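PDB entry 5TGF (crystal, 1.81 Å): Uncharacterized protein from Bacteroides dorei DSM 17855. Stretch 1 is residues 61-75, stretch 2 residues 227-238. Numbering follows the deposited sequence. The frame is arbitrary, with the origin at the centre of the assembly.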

ATOM      1  N   LYS A  61       1.801   2.161   0.736  1.00 10.82           N
ATOM      2  CA  LYS A  61       0.673   2.364   1.656  1.00 11.94           C
ATOM      3  C   LYS A  61       0.521   1.165   2.590  1.00 12.19           C
ATOM      4  O   LYS A  61       0.240   1.335   3.768  1.00 10.22           O
ATOM      5  CB  LYS A  61      -0.637   2.654   0.914  1.00 13.60           C
ATOM      6  CG  LYS A  61      -0.741   4.058   0.350  1.00 14.20           C
ATOM      7  CD  LYS A  61      -2.111   4.325  -0.289  1.00 16.59           C
ATOM      8  CE  LYS A  61      -2.285   5.766  -0.747  1.00 16.00           C
ATOM      9  NZ  LYS A  61      -1.478   6.158  -1.929  1.00 16.31           N
ATOM     10  N   TRP A  62       0.723  -0.027   2.048  1.00 12.66           N
ATOM     11  CA  TRP A  62       0.622  -1.273   2.820  1.00 13.86           C
ATOM     12  C   TRP A  62       1.661  -1.281   3.929  1.00 13.18           C
ATOM     13  O   TRP A  62       1.365  -1.599   5.066  1.00 13.30           O
ATOM     14  CB  TRP A  62       0.806  -2.473   1.898  1.00 14.24           C
ATOM     15  CG  TRP A  62       0.240  -3.788   2.409  1.00 14.48           C
ATOM     16  CD1 TRP A  62      -0.200  -4.105   3.697  1.00 14.82           C
ATOM     17  CD2 TRP A  62       0.023  -4.950   1.621  1.00 14.08           C
ATOM     18  NE1 TRP A  62      -0.698  -5.389   3.720  1.00 15.39           N
ATOM     19  CE2 TRP A  62      -0.548  -5.938   2.472  1.00 14.09           C
ATOM     20  CE3 TRP A  62       0.255  -5.249   0.283  1.00 13.07           C
ATOM     21  CZ2 TRP A  62      -0.889  -7.207   2.011  1.00 14.95           C
ATOM     22  CZ3 TRP A  62      -0.127  -6.482  -0.191  1.00 15.14           C
ATOM     23  CH2 TRP A  62      -0.710  -7.454   0.680  1.00 13.64           C
ATOM     24  N   VAL A  63       2.892  -0.974   3.564  1.00 13.28           N
ATOM     25  CA  VAL A  63       4.012  -0.896   4.527  1.00 13.27           C
ATOM     26  C   VAL A  63       3.783   0.212   5.554  1.00 13.70           C
ATOM     27  O   VAL A  63       4.018   0.024   6.741  1.00 13.82           O
ATOM     28  CB  VAL A  63       5.364  -0.712   3.812  1.00 14.32           C
ATOM     29  CG1 VAL A  63       6.505  -0.647   4.839  1.00 14.13           C
ATOM     30  CG2 VAL A  63       5.579  -1.825   2.791  1.00 14.87           C
ATOM     31  N   ALA A  64       3.283   1.361   5.125  1.00 12.98           N
ATOM     32  CA  ALA A  64       3.053   2.461   6.077  1.00 14.07           C
ATOM     33  C   ALA A  64       1.952   2.147   7.085  1.00 14.05           C
ATOM     34  O   ALA A  64       2.078   2.438   8.289  1.00 13.90           O
ATOM     35  CB  ALA A  64       2.739   3.738   5.315  1.00 14.93           C
ATOM     36  N   ALA A  65       0.884   1.499   6.626  1.00 13.76           N
ATOM     37  CA  ALA A  65      -0.149   1.010   7.534  1.00 13.14           C
ATOM     38  C   ALA A  65       0.434   0.004   8.558  1.00 13.27           C
ATOM     39  O   ALA A  65       0.036   0.010   9.737  1.00 14.39           O
ATOM     40  CB  ALA A  65      -1.274   0.358   6.747  1.00 13.48           C
ATOM     41  N   ALA A  66       1.354  -0.837   8.112  1.00 11.68           N
ATOM     42  CA  ALA A  66       2.045  -1.774   9.032  1.00 14.07           C
ATOM     43  C   ALA A  66       2.913  -1.059  10.098  1.00 14.89           C
ATOM     44  O   ALA A  66       2.947  -1.501  11.252  1.00 15.11           O
ATOM     45  CB  ALA A  66       2.873  -2.768   8.261  1.00 13.84           C
ATOM     46  N   VAL A  67       3.564   0.053   9.743  1.00 14.17           N
ATOM     47  CA  VAL A  67       4.339   0.809  10.726  1.00 15.95           C
ATOM     48  C   VAL A  67       3.382   1.358  11.808  1.00 16.44           C
ATOM     49  O   VAL A  67       3.628   1.224  13.012  1.00 16.40           O
ATOM     50  CB  VAL A  67       5.120   1.960  10.070  1.00 14.94           C
ATOM     51  CG1 VAL A  67       5.822   2.816  11.115  1.00 16.64           C
ATOM     52  CG2 VAL A  67       6.137   1.434   9.074  1.00 16.40           C
ATOM     53  N   ILE A  68       2.265   1.935  11.371  1.00 14.50           N
ATOM     54  CA  ILE A  68       1.261   2.453  12.280  1.00 15.95           C
ATOM     55  C   ILE A  68       0.635   1.323  13.131  1.00 16.55           C
ATOM     56  O   ILE A  68       0.454   1.491  14.341  1.00 16.69           O
ATOM     57  CB  ILE A  68       0.176   3.267  11.538  1.00 14.98           C
ATOM     58  CG1 ILE A  68       0.811   4.456  10.811  1.00 17.55           C
ATOM     59  CG2 ILE A  68      -0.965   3.678  12.486  1.00 15.54           C
ATOM     60  CD1 ILE A  68      -0.141   5.165   9.873  1.00 19.23           C
ATOM     61  N   GLY A  69       0.362   0.179  12.518  1.00 16.70           N
ATOM     62  CA  GLY A  69      -0.080  -0.981  13.277  1.00 16.36           C
ATOM     63  C   GLY A  69       0.918  -1.412  14.375  1.00 15.59           C
ATOM     64  O   GLY A  69       0.512  -1.850  15.463  1.00 18.48           O
ATOM     65  N   ALA A  70       2.202  -1.320  14.114  1.00 15.39           N
ATOM     66  CA  ALA A  70       3.206  -1.675  15.136  1.00 16.70           C
ATOM     67  C   ALA A  70       3.206  -0.669  16.319  1.00 19.66           C
ATOM     68  O   ALA A  70       3.441  -1.034  17.484  1.00 18.89           O
ATOM     69  CB  ALA A  70       4.578  -1.802  14.516  1.00 17.85           C
ATOM     70  N   VAL A  71       2.862   0.573  16.027  1.00 16.58           N
ATOM     71  CA  VAL A  71       2.694   1.584  17.055  1.00 17.21           C
ATOM     72  C   VAL A  71       1.420   1.337  17.847  1.00 16.44           C
ATOM     73  O   VAL A  71       1.419   1.412  19.088  1.00 18.77           O
ATOM     74  CB  VAL A  71       2.714   3.009  16.430  1.00 16.55           C
ATOM     75  CG1 VAL A  71       2.384   4.070  17.459  1.00 17.26           C
ATOM     76  CG2 VAL A  71       4.064   3.267  15.789  1.00 17.67           C
ATOM     77  N   VAL A  72       0.330   1.009  17.159  1.00 15.68           N
ATOM     78  CA  VAL A  72      -0.911   0.658  17.827  1.00 18.45           C
ATOM     79  C   VAL A  72      -0.700  -0.522  18.790  1.00 18.58           C
ATOM     80  O   VAL A  72      -1.273  -0.538  19.863  1.00 21.07           O
ATOM     81  CB  VAL A  72      -2.019   0.348  16.821  1.00 16.35           C
ATOM     82  CG1 VAL A  72      -3.185  -0.417  17.456  1.00 17.34           C
ATOM     83  CG2 VAL A  72      -2.479   1.645  16.155  1.00 17.51           C
ATOM     84  N   ASP A  73       0.102  -1.484  18.380  1.00 20.00           N
ATOM     85  CA  ASP A  73       0.411  -2.637  19.216  1.00 21.40           C
ATOM     86  C   ASP A  73       1.161  -2.259  20.522  1.00 22.24           C
ATOM     87  O   ASP A  73       1.043  -2.970  21.512  1.00 26.24           O
ATOM     88  CB  ASP A  73       1.223  -3.671  18.419  1.00 19.95           C
ATOM     89  CG  ASP A  73       0.376  -4.441  17.390  1.00 22.67           C
ATOM     90  OD1 ASP A  73      -0.866  -4.297  17.377  1.00 20.10           O
ATOM     91  OD2 ASP A  73       0.959  -5.176  16.562  1.00 23.89           O
ATOM     92  N   ARG A  74       1.946  -1.190  20.491  1.00 21.10           N
ATOM     93  CA  ARG A  74       2.890  -0.813  21.577  1.00 24.97           C
ATOM     94  C   ARG A  74       2.447   0.374  22.466  1.00 25.32           C
ATOM     95  O   ARG A  74       3.156   0.725  23.406  1.00 25.28           O
ATOM     96  CB  ARG A  74       4.243  -0.428  20.980  1.00 24.33           C
ATOM     97  CG  ARG A  74       5.080  -1.584  20.510  1.00 29.88           C
ATOM     98  CD  ARG A  74       6.226  -1.069  19.655  1.00 32.81           C
ATOM     99  NE  ARG A  74       7.158  -2.126  19.288  1.00 30.69           N
ATOM    100  CZ  ARG A  74       6.901  -3.077  18.410  1.00 31.25           C
ATOM    101  NH1 ARG A  74       5.739  -3.119  17.764  1.00 36.01           N
ATOM    102  NH2 ARG A  74       7.825  -3.985  18.154  1.00 39.81           N
ATOM    103  N   THR A  75       1.369   1.055  22.111  1.00 23.29           N
ATOM    104  CA  THR A  75       0.984   2.313  22.773  1.00 21.25           C
ATOM    105  C   THR A  75      -0.525   2.326  22.983  1.00 20.43           C
ATOM    106  O   THR A  75      -1.216   1.394  22.615  1.00 21.75           O
ATOM    107  CB  THR A  75       1.368   3.537  21.924  1.00 23.71           C
ATOM    108  OG1 THR A  75       0.636   3.502  20.693  1.00 23.74           O
ATOM    109  CG2 THR A  75       2.876   3.598  21.648  1.00 21.03           C
TER
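Stretch 2 (227-238) EILKPETVQTMQ

Stretch 2 packs on stretch 1 as a helix-on-helix contact running in roughly opposed directions, apolar along most of its length and fastened by hydrogen bonds to Asp 73; together the two stretches bury 488 Å². Stretch 1 is helical over most of its length, continuing a helix that begins earlier in the chain, and Thr 75 lies outside it; backbone bonds are regular i to i+4, such as Gly 69 N to Ala 65 O at 2.8 Å. Stretch 2 enters as an extended segment, Leu 229 (phi/psi -128/149) and Lys 230 (-68/144), and turns helical at Pro 231. The helix axes approach to 10.1 Å, with 137° between their N-to-C directions. CA to CA, Asp 73 lies 6.8 Å from Lys 230, Gly 69 6.3 Å from Thr 233 and Ala 65 7.6 Å from Met 237.

Gly 69 marks a tight point. Its CA is 3.8 Å from Thr 233 CG2, and an ideal CB would come within 3.0 Å of that methyl, a clash. Beside it, Leu 229 places CD2 3.4 Å from Ala 70 N and 3.9 Å from Ala 70 CB, while its CD1 reaches Ala 66 CB at 4.0 Å. Further along, Met 237, a selenomethionine, sets its CE 4.1 Å from Ala 65 CB, 4.0 Å from Ala 66 CB and 3.7 Å from Trp 62 CD1, meeting the indole at its edge.

Asp 73 supplies the polar anchor. Lys 230, the N-cap residue, donates its backbone N to Asp 73 OD2 (2.9 Å, 173°), and Thr 233 OG1 donates to Asp 73 OD1 at a very short 2.5 Å. The carboxylate thus binds the start of the second helix through both oxygens. Lys 230 NZ donates to Asp 73 O at 3.0 Å. The O of water 2 donates to Asp 73 OD2 at 2.9 Å and to Ile 228 O at 2.7 Å.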

ATOM      1  N   GLU A 227       7.126 -11.646  16.998  1.00 28.54           N
ATOM      2  CA  GLU A 227       5.833 -11.085  16.657  1.00 31.61           C
ATOM      3  C   GLU A 227       6.038  -9.647  16.164  1.00 28.75           C
ATOM      4  O   GLU A 227       6.182  -8.729  16.957  1.00 28.28           O
ATOM      5  CB  GLU A 227       4.917 -11.100  17.882  1.00 33.55           C
ATOM      6  CG  GLU A 227       3.458 -10.864  17.549  1.00 41.31           C
ATOM      7  CD  GLU A 227       2.511 -11.279  18.675  1.00 45.09           C
ATOM      8  OE1 GLU A 227       2.339 -10.459  19.594  1.00 47.66           O
ATOM      9  OE2 GLU A 227       1.946 -12.410  18.640  1.00 44.53           O
ATOM     10  N   ILE A 228       6.046  -9.457  14.856  1.00 25.76           N
ATOM     11  CA  ILE A 228       6.312  -8.118  14.292  1.00 24.47           C
ATOM     12  C   ILE A 228       5.036  -7.276  14.353  1.00 21.42           C
ATOM     13  O   ILE A 228       5.056  -6.107  14.737  1.00 22.34           O
ATOM     14  CB  ILE A 228       6.851  -8.224  12.848  1.00 25.10           C
ATOM     15  CG1 ILE A 228       8.078  -9.134  12.805  1.00 23.83           C
ATOM     16  CG2 ILE A 228       7.138  -6.830  12.283  1.00 23.24           C
ATOM     17  CD1 ILE A 228       9.200  -8.665  13.697  1.00 26.10           C
ATOM     18  N   LEU A 229       3.918  -7.896  14.018  1.00 19.32           N
ATOM     19  CA  LEU A 229       2.600  -7.343  14.272  1.00 19.98           C
ATOM     20  C   LEU A 229       1.769  -8.390  15.004  1.00 21.06           C
ATOM     21  O   LEU A 229       1.907  -9.585  14.754  1.00 19.40           O
ATOM     22  CB  LEU A 229       1.915  -7.003  12.927  1.00 19.47           C
ATOM     23  CG  LEU A 229       2.526  -5.806  12.169  1.00 20.65           C
ATOM     24  CD1 LEU A 229       1.918  -5.770  10.762  1.00 19.60           C
ATOM     25  CD2 LEU A 229       2.301  -4.504  12.944  1.00 21.38           C
ATOM     26  N   LYS A 230       0.853  -7.937  15.842  1.00 21.32           N
ATOM     27  CA  LYS A 230      -0.104  -8.854  16.450  1.00 20.25           C
ATOM     28  C   LYS A 230      -1.088  -9.417  15.426  1.00 24.44           C
ATOM     29  O   LYS A 230      -1.476  -8.721  14.477  1.00 19.32           O
ATOM     30  CB  LYS A 230      -0.862  -8.140  17.541  1.00 22.01           C
ATOM     31  CG  LYS A 230       0.003  -7.755  18.706  1.00 24.50           C
ATOM     32  CD  LYS A 230      -0.869  -7.552  19.919  1.00 34.36           C
ATOM     33  CE  LYS A 230      -0.072  -6.940  21.059  1.00 38.92           C
ATOM     34  NZ  LYS A 230      -0.501  -5.536  21.262  1.00 45.69           N
ATOM     35  N   PRO A 231      -1.486 -10.687  15.585  1.00 23.71           N
ATOM     36  CA  PRO A 231      -2.409 -11.293  14.631  1.00 23.73           C
ATOM     37  C   PRO A 231      -3.667 -10.485  14.435  1.00 22.46           C
ATOM     38  O   PRO A 231      -4.126 -10.331  13.285  1.00 21.28           O
ATOM     39  CB  PRO A 231      -2.745 -12.652  15.268  1.00 28.79           C
ATOM     40  CG  PRO A 231      -1.601 -12.951  16.163  1.00 29.31           C
ATOM     41  CD  PRO A 231      -1.134 -11.622  16.681  1.00 28.07           C
ATOM     42  N   GLU A 232      -4.202  -9.914  15.520  1.00 21.79           N
ATOM     43  CA  GLU A 232      -5.415  -9.099  15.413  1.00 25.28           C
ATOM     44  C   GLU A 232      -5.223  -7.834  14.579  1.00 20.62           C
ATOM     45  O   GLU A 232      -6.149  -7.345  13.948  1.00 21.28           O
ATOM     46  CB  GLU A 232      -5.971  -8.714  16.790  1.00 29.00           C
ATOM     47  CG  GLU A 232      -4.982  -8.037  17.713  1.00 34.76           C
ATOM     48  CD  GLU A 232      -4.274  -9.023  18.651  1.00 42.42           C
ATOM     49  OE1 GLU A 232      -4.079 -10.215  18.272  1.00 33.37           O
ATOM     50  OE2 GLU A 232      -3.881  -8.568  19.749  1.00 49.39           O
ATOM     51  N   THR A 233      -4.022  -7.290  14.624  1.00 21.38           N
ATOM     52  CA  THR A 233      -3.685  -6.071  13.886  1.00 18.87           C
ATOM     53  C   THR A 233      -3.663  -6.355  12.384  1.00 18.73           C
ATOM     54  O   THR A 233      -4.279  -5.622  11.617  1.00 17.78           O
ATOM     55  CB  THR A 233      -2.357  -5.543  14.383  1.00 20.70           C
ATOM     56  OG1 THR A 233      -2.494  -5.239  15.783  1.00 24.77           O
ATOM     57  CG2 THR A 233      -1.905  -4.297  13.574  1.00 22.20           C
ATOM     58  N   VAL A 234      -3.027  -7.456  11.999  1.00 18.29           N
ATOM     59  CA  VAL A 234      -3.046  -7.879  10.597  1.00 20.35           C
ATOM     60  C   VAL A 234      -4.485  -8.118  10.111  1.00 19.95           C
ATOM     61  O   VAL A 234      -4.848  -7.708   8.982  1.00 19.42           O
ATOM     62  CB  VAL A 234      -2.155  -9.111  10.336  1.00 21.31           C
ATOM     63  CG1 VAL A 234      -2.173  -9.452   8.858  1.00 22.54           C
ATOM     64  CG2 VAL A 234      -0.722  -8.860  10.798  1.00 18.82           C
ATOM     65  N   GLN A 235      -5.312  -8.770  10.941  1.00 18.36           N
ATOM     66  CA  GLN A 235      -6.704  -9.003  10.581  1.00 20.68           C
ATOM     67  C   GLN A 235      -7.486  -7.698  10.377  1.00 20.06           C
ATOM     68  O   GLN A 235      -8.225  -7.545   9.388  1.00 19.06           O
ATOM     69  CB  GLN A 235      -7.405  -9.902  11.595  1.00 24.63           C
ATOM     70  CG  GLN A 235      -6.947 -11.348  11.525  1.00 34.28           C
ATOM     71  CD  GLN A 235      -7.116 -11.948  10.127  1.00 42.03           C
ATOM     72  OE1 GLN A 235      -6.133 -12.204   9.419  1.00 40.80           O
ATOM     73  NE2 GLN A 235      -8.371 -12.121   9.702  1.00 54.13           N
ATOM     74  N   THR A 236      -7.262  -6.740  11.260  1.00 17.93           N
ATOM     75  CA  THR A 236      -7.919  -5.424  11.168  1.00 17.70           C
ATOM     76  C   THR A 236      -7.451  -4.673   9.900  1.00 16.05           C
ATOM     77  O   THR A 236      -8.267  -4.047   9.234  1.00 17.82           O
ATOM     78  CB  THR A 236      -7.648  -4.579  12.425  1.00 19.16           C
ATOM     79  OG1 THR A 236      -8.298  -5.213  13.553  1.00 21.86           O
ATOM     80  CG2 THR A 236      -8.193  -3.148  12.273  1.00 19.87           C
HETATM   81  N   MSE A 237      -6.170  -4.790   9.551  1.00 15.99           N
HETATM   82  CA  MSE A 237      -5.661  -4.162   8.333  1.00 15.86           C
HETATM   83  C   MSE A 237      -6.353  -4.704   7.090  1.00 15.44           C
HETATM   84  O   MSE A 237      -6.425  -4.019   6.057  1.00 16.15           O
HETATM   85  CB  MSE A 237      -4.139  -4.373   8.226  1.00 18.11           C
HETATM   86  CG  MSE A 237      -3.282  -3.556   9.218  1.00 18.23           C
HETATM   87 SE   MSE A 237      -1.437  -4.272   9.176  0.76 21.11          SE
HETATM   88  CE  MSE A 237      -0.938  -3.666   7.346  1.00 21.30           C
ATOM     89  N   GLN A 238      -6.735  -5.973   7.142  1.00 15.60           N
ATOM     90  CA  GLN A 238      -7.375  -6.692   6.020  1.00 16.14           C
ATOM     91  C   GLN A 238      -8.895  -6.674   6.031  1.00 16.58           C
ATOM     92  O   GLN A 238      -9.520  -7.180   5.085  1.00 15.76           O
ATOM     93  CB  GLN A 238      -6.842  -8.134   5.984  1.00 16.71           C
ATOM     94  CG  GLN A 238      -5.350  -8.194   5.751  1.00 18.33           C
ATOM     95  CD  GLN A 238      -4.776  -9.603   5.725  1.00 20.00           C
ATOM     96  OE1 GLN A 238      -5.515 -10.596   5.766  1.00 20.08           O
ATOM     97  NE2 GLN A 238      -3.464  -9.699   5.546  1.00 17.35           N
TER
HETATM   98  O   HOH W   1      -2.269  -6.756   5.947  1.00 18.88           O
HETATM   99  O   HOH W   2       3.812  -5.025  16.919  1.00 24.22           O
HETATM  100  O   HOH W   3       7.468  -4.507  15.256  1.00 19.49           O